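Local coordinates for Serine/threonine protein kinase (PDB 4ESQ) that forms the extracellular sensor domain of the mycobacterial receptor kinase PknH, a membrane protein that probably phosphorylates serine and threonine residues of proteins, at residues L14-S17 with S18-N21; R100-V103 with Q104-D108; P60-A63 with G64-Y67. All coordinates share one frame; numbering follows the deposited sequence. Where two conformers were deposited one is given.

All three contacts are local, each formed within one continuous run of chain in the PknH sensor domain. Contacts 2 and 3 touch: the Phe-102 ring from helix 96-111 stacks with Tyr-62, Phe-102 CE2 lying 3.3 Å from Tyr-62 CE1, and Phe-102 CD1 reaches Thr-65 CG2 at 3.6 Å. Their centres are 11 Å apart. Contact 1 starts helix 17-24 on the opposite side of the chain's centre, its centre 26 Å from that of contact 2 and 27 Å from that of contact 3. A bound terbium(III) ion lies about 12 Å from the Val-61 side chain in contact 3.

Contact 1 (L14-S17 with S18-N21); sequences LLNS and SEVN
Asn-16 and Glu-19 exchange hydrogen bonds between side chain and backbone where the chain turns into helix 17-24. The amide oxygen Asn-16 OD1 accepts from Glu-19 N at 2.8 Å, the donor lying nearly in line with the side-chain C=O. In return, Asn-16 N donates to Glu-19 OE1, also at 2.8 Å, with an N-H...O angle of 164°. The carboxylate oxygen uses its anti lone pair, the one turned away from OE2. Asn-16 CG sits between its backbone N and carbonyl carbon (chi1 66°), which turns OD1 back over the first helical turn. The two flat end groups are stacked, with their planes 27° apart.

This reciprocal pair is a capping box, with Asn-16 as the N-cap; it gives Glu-19 N an acceptor where no preceding helical turn can supply one. Regular helical bonding follows at once, Val-20 N to Asn-16 O at 3.0 Å and Asn-21 N to Ser-17 O at 3.1 Å. Glu-19 OE1 also forms a salt bridge with Lys-190 of helix 179-192, whose ammonium group bonds to Leu-14 O as well; Leu-15 N donates to Gln-88 OE1, and Asn-21 OD1 accepts from Met-29 N. Leu-15 CD2 lies 3.6 Å from Glu-19 OE1, while Leu-15 CB meets Val-20 CG2 at 3.9 Å; the leucine side chain also packs on Ile-183 and Ile-187.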
# COMPACT_ATOMS: atom_id res chain seq x y z
N LEU A 14 -7.64 -8.32 -5.85
CA LEU A 14 -6.22 -8.44 -5.61
C LEU A 14 -5.52 -9.17 -6.75
O LEU A 14 -6.17 -9.85 -7.55
CB LEU A 14 -5.94 -9.13 -4.27
CG LEU A 14 -6.53 -8.42 -3.04
CD1 LEU A 14 -6.17 -9.19 -1.78
CD2 LEU A 14 -6.06 -6.97 -2.94
N LEU A 15 -4.20 -9.04 -6.82
CA LEU A 15 -3.45 -9.73 -7.86
C LEU A 15 -3.17 -11.15 -7.42
O LEU A 15 -2.91 -11.42 -6.25
CB LEU A 15 -2.15 -8.97 -8.16
CG LEU A 15 -2.36 -7.55 -8.67
CD1 LEU A 15 -1.06 -7.02 -9.24
CD2 LEU A 15 -3.46 -7.53 -9.72
N ASN A 16 -3.25 -12.09 -8.36
CA ASN A 16 -2.97 -13.48 -8.04
C ASN A 16 -1.45 -13.73 -8.00
O ASN A 16 -0.66 -12.82 -8.26
CB ASN A 16 -3.69 -14.42 -9.00
CG ASN A 16 -3.18 -14.32 -10.44
OD1 ASN A 16 -1.99 -14.16 -10.67
ND2 ASN A 16 -4.09 -14.45 -11.40
N SER A 17 -1.06 -14.95 -7.65
CA SER A 17 0.36 -15.26 -7.47
C SER A 17 1.19 -15.01 -8.73
O SER A 17 2.31 -14.51 -8.64
CB SER A 17 0.54 -16.69 -6.95
OG SER A 17 0.12 -17.65 -7.90
N SER A 18 0.64 -15.36 -9.89
CA SER A 18 1.35 -15.12 -11.14
C SER A 18 1.55 -13.63 -11.37
O SER A 18 2.64 -13.18 -11.73
CB SER A 18 0.60 -15.72 -12.33
OG SER A 18 1.19 -15.29 -13.55
N GLU A 19 0.49 -12.86 -11.15
CA GLU A 19 0.55 -11.43 -11.39
C GLU A 19 1.55 -10.73 -10.48
O GLU A 19 2.27 -9.84 -10.93
CB GLU A 19 -0.85 -10.81 -11.24
CG GLU A 19 -1.84 -11.30 -12.30
CD GLU A 19 -3.28 -10.90 -12.02
OE1 GLU A 19 -3.72 -10.97 -10.86
OE2 GLU A 19 -3.99 -10.52 -12.97
N VAL A 20 1.60 -11.11 -9.21
CA VAL A 20 2.54 -10.52 -8.26
C VAL A 20 3.98 -10.86 -8.66
O VAL A 20 4.85 -9.98 -8.72
CB VAL A 20 2.28 -11.00 -6.83
CG1 VAL A 20 3.37 -10.44 -5.88
CG2 VAL A 20 0.90 -10.56 -6.38
N ASN A 21 4.22 -12.14 -8.93
CA ASN A 21 5.53 -12.59 -9.40
C ASN A 21 5.99 -11.83 -10.63
O ASN A 21 7.13 -11.40 -10.71
CB ASN A 21 5.48 -14.08 -9.74
CG ASN A 21 5.76 -14.98 -8.54
OD1 ASN A 21 6.56 -14.64 -7.66
ND2 ASN A 21 5.13 -16.15 -8.53

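Contact 2 (R100-V103 with Q104-D108); sequences RAFV and QTSAD
Phe-102 lays one face of its ring beneath the hydroxyl of Ser-106, one helical turn further on. Ser-106 OG stands 3.5 Å above the ring plane, displaced from the centre toward the rim, and is nearest to CE2 and CZ; its distance to Phe-102 CZ is 3.6 Å. The ring reaches this place because its CG lies opposite the backbone N (chi1 174°), which tilts the aromatic group toward the C-terminal end of the helix and Ser-106. Ser-106 OG, swung beside its own backbone N (chi1 -64°), is also 3.0 Å from Phe-102 O and may donate to it, although that proton has another acceptor within reach. Phe-102 O certainly takes the main-chain bond from Ser-106 N at 2.9 Å.

Both segments belong to helix 96-111, where the same i to i+4 pattern joins Gln-104 N to Arg-100 O at 2.9 Å and Ala-107 N to Val-103 O at 2.8 Å. The helix packs its buried side on the antiparallel sheet: Phe-102 and Ser-106 touch Met-159, Val-103 touches Val-161 and Val-166, and Ala-107 reaches Ile-141. Around on the exposed side, Ala-101 O accepts from Thr-105 N at 2.9 Å. Thr-105 OG1, also turned beside its backbone N, lies 3.3 Å from that carbonyl oxygen, close enough for a weak bond at most, and here too the proton's choice is unsettled.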
# COMPACT_ATOMS: atom_id res chain seq x y z
N ARG A 100 -12.59 8.83 -2.58
CA ARG A 100 -11.74 9.88 -3.13
C ARG A 100 -11.22 10.83 -2.04
O ARG A 100 -10.06 11.26 -2.08
CB ARG A 100 -12.50 10.67 -4.20
CG ARG A 100 -13.02 9.79 -5.31
CD ARG A 100 -12.43 10.16 -6.65
NE ARG A 100 -12.48 9.02 -7.56
CZ ARG A 100 -11.77 8.92 -8.67
NH1 ARG A 100 -11.88 7.84 -9.43
NH2 ARG A 100 -10.94 9.91 -9.02
N ALA A 101 -12.07 11.15 -1.08
CA ALA A 101 -11.67 12.05 -0.00
C ALA A 101 -10.50 11.47 0.78
O ALA A 101 -9.60 12.20 1.20
CB ALA A 101 -12.85 12.32 0.92
N PHE A 102 -10.50 10.15 0.97
CA PHE A 102 -9.41 9.52 1.70
C PHE A 102 -8.09 9.60 0.94
O PHE A 102 -7.04 9.82 1.54
CB PHE A 102 -9.72 8.06 2.07
CG PHE A 102 -8.55 7.36 2.70
CD1 PHE A 102 -8.18 7.65 4.01
CD2 PHE A 102 -7.78 6.46 1.98
CE1 PHE A 102 -7.07 7.03 4.59
CE2 PHE A 102 -6.68 5.84 2.55
CZ PHE A 102 -6.33 6.12 3.86
N VAL A 103 -8.13 9.41 -0.38
CA VAL A 103 -6.92 9.52 -1.17
C VAL A 103 -6.42 10.96 -1.18
O VAL A 103 -5.22 11.21 -1.14
CB VAL A 103 -7.11 8.99 -2.62
CG1 VAL A 103 -5.82 9.11 -3.41
CG2 VAL A 103 -7.57 7.55 -2.59
N GLN A 104 -7.34 11.92 -1.21
CA GLN A 104 -6.93 13.32 -1.15
C GLN A 104 -6.24 13.61 0.18
O GLN A 104 -5.20 14.28 0.23
CB GLN A 104 -8.13 14.24 -1.35
CG GLN A 104 -7.73 15.70 -1.45
CD GLN A 104 -6.94 15.98 -2.71
OE1 GLN A 104 -7.37 15.62 -3.81
NE2 GLN A 104 -5.79 16.62 -2.56
N THR A 105 -6.81 13.09 1.26
CA THR A 105 -6.20 13.27 2.57
C THR A 105 -4.82 12.64 2.56
O THR A 105 -3.86 13.22 3.06
CB THR A 105 -7.04 12.66 3.69
OG1 THR A 105 -8.22 13.45 3.89
CG2 THR A 105 -6.25 12.62 4.98
N SER A 106 -4.72 11.44 2.01
CA SER A 106 -3.43 10.76 1.96
C SER A 106 -2.41 11.59 1.19
O SER A 106 -1.27 11.73 1.61
CB SER A 106 -3.57 9.37 1.33
OG SER A 106 -4.38 8.55 2.15
N ALA A 107 -2.83 12.16 0.07
CA ALA A 107 -1.94 13.01 -0.70
C ALA A 107 -1.42 14.19 0.15
O ALA A 107 -0.23 14.51 0.10
CB ALA A 107 -2.62 13.51 -1.97
N ASP A 108 -2.29 14.82 0.94
CA ASP A 108 -1.83 15.89 1.84
C ASP A 108 -0.78 15.42 2.82
O ASP A 108 0.21 16.10 3.06
CB ASP A 108 -2.97 16.51 2.65
CG ASP A 108 -2.45 17.31 3.87
OD1 ASP A 108 -1.98 18.46 3.70
OD2 ASP A 108 -2.49 16.78 5.01

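Contact 3 (P60-A63 with G64-Y67); sequences PVYA and GTGY
A type II beta turn from Tyr-62 to Thr-65 ends helix 59-62, with Ala-63 the first residue to leave helical angles and Gly-64, in the third position of the turn where glycine is common, following at a positive phi of 83°.

The turn is closed at Tyr-62 O, which accepts two hydrogen bonds from the same residue. Thr-65 N donates at 3.1 Å from well above the carbonyl plane, and Thr-65 OG1 donates at a short 2.6 Å from nearer that plane. The hydroxyl gets there because OG1 stands between the threonine's backbone N and carbonyl carbon (chi1 63°); the methyl, CG2, comes within 3.2 Å of Tyr-62 O. Backbone and side chain of Thr-65 thus grip one oxygen together, fixing the rotation of the hydroxyl.

Tyr-67 approaches the same carbonyl with its ring edge. Its CD1 lies 3.5 Å from Tyr-62 O, which sits near the plane of the ring. Tyr-62 CB, by contrast, lies off that plane and packs against Tyr-67 CD1 and CE1, 4.0 Å from each. Thr-65 OG1 is also at the ring's edge, in its plane.

The Tyr-62 hydroxyl is hydrogen-bonded to Asp-168 on strand 165-173, its ring lying beside Phe-102 of helix 96-111. Tyr-62 and Tyr-67 both rest on Val-91 of strand 84-92 and on Met-38, so that the turn lies against Phe-102 of the helix and against strand 84-92 as the chain leads into strand 69-76.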
# COMPACT_ATOMS: atom_id res chain seq x y z
N PRO A 60 -4.65 3.57 12.57
CA PRO A 60 -4.68 5.00 12.92
C PRO A 60 -4.88 5.90 11.70
O PRO A 60 -5.35 7.03 11.81
CB PRO A 60 -3.28 5.24 13.51
CG PRO A 60 -2.86 3.91 14.03
CD PRO A 60 -3.42 2.91 13.04
N VAL A 61 -4.54 5.37 10.54
CA VAL A 61 -4.67 6.12 9.30
C VAL A 61 -6.11 6.06 8.77
O VAL A 61 -6.65 7.07 8.33
CB VAL A 61 -3.69 5.57 8.25
CG1 VAL A 61 -3.87 6.30 6.91
CG2 VAL A 61 -2.24 5.70 8.77
N TYR A 62 -6.72 4.88 8.82
CA TYR A 62 -8.06 4.69 8.27
C TYR A 62 -9.20 4.95 9.26
O TYR A 62 -10.37 5.06 8.86
CB TYR A 62 -8.21 3.28 7.71
CG TYR A 62 -7.62 3.08 6.32
CD1 TYR A 62 -8.41 3.26 5.19
CD2 TYR A 62 -6.30 2.69 6.14
CE1 TYR A 62 -7.90 3.06 3.93
CE2 TYR A 62 -5.78 2.50 4.87
CZ TYR A 62 -6.60 2.68 3.77
OH TYR A 62 -6.10 2.51 2.51
N ALA A 63 -8.87 4.99 10.54
CA ALA A 63 -9.88 5.22 11.56
C ALA A 63 -10.62 6.52 11.27
O ALA A 63 -10.01 7.55 10.98
CB ALA A 63 -9.24 5.28 12.93
N GLY A 64 -11.95 6.46 11.32
CA GLY A 64 -12.76 7.65 11.11
C GLY A 64 -13.06 8.03 9.67
O GLY A 64 -13.78 8.99 9.42
N THR A 65 -12.51 7.29 8.71
CA THR A 65 -12.67 7.64 7.30
C THR A 65 -13.93 7.10 6.64
O THR A 65 -14.23 7.43 5.49
CB THR A 65 -11.50 7.11 6.47
OG1 THR A 65 -11.49 5.68 6.54
CG2 THR A 65 -10.18 7.68 6.99
N GLY A 66 -14.66 6.24 7.35
CA GLY A 66 -15.91 5.71 6.81
C GLY A 66 -15.77 4.42 6.02
O GLY A 66 -16.76 3.92 5.46
N TYR A 67 -14.56 3.86 5.97
CA TYR A 67 -14.36 2.61 5.24
C TYR A 67 -15.26 1.52 5.83
O TYR A 67 -15.55 1.53 7.02
CB TYR A 67 -12.90 2.18 5.27
CG TYR A 67 -12.48 1.50 6.55
CD1 TYR A 67 -12.03 2.23 7.64
CD2 TYR A 67 -12.52 0.11 6.67
CE1 TYR A 67 -11.65 1.61 8.82
CE2 TYR A 67 -12.14 -0.53 7.85
CZ TYR A 67 -11.71 0.24 8.92
OH TYR A 67 -11.31 -0.37 10.10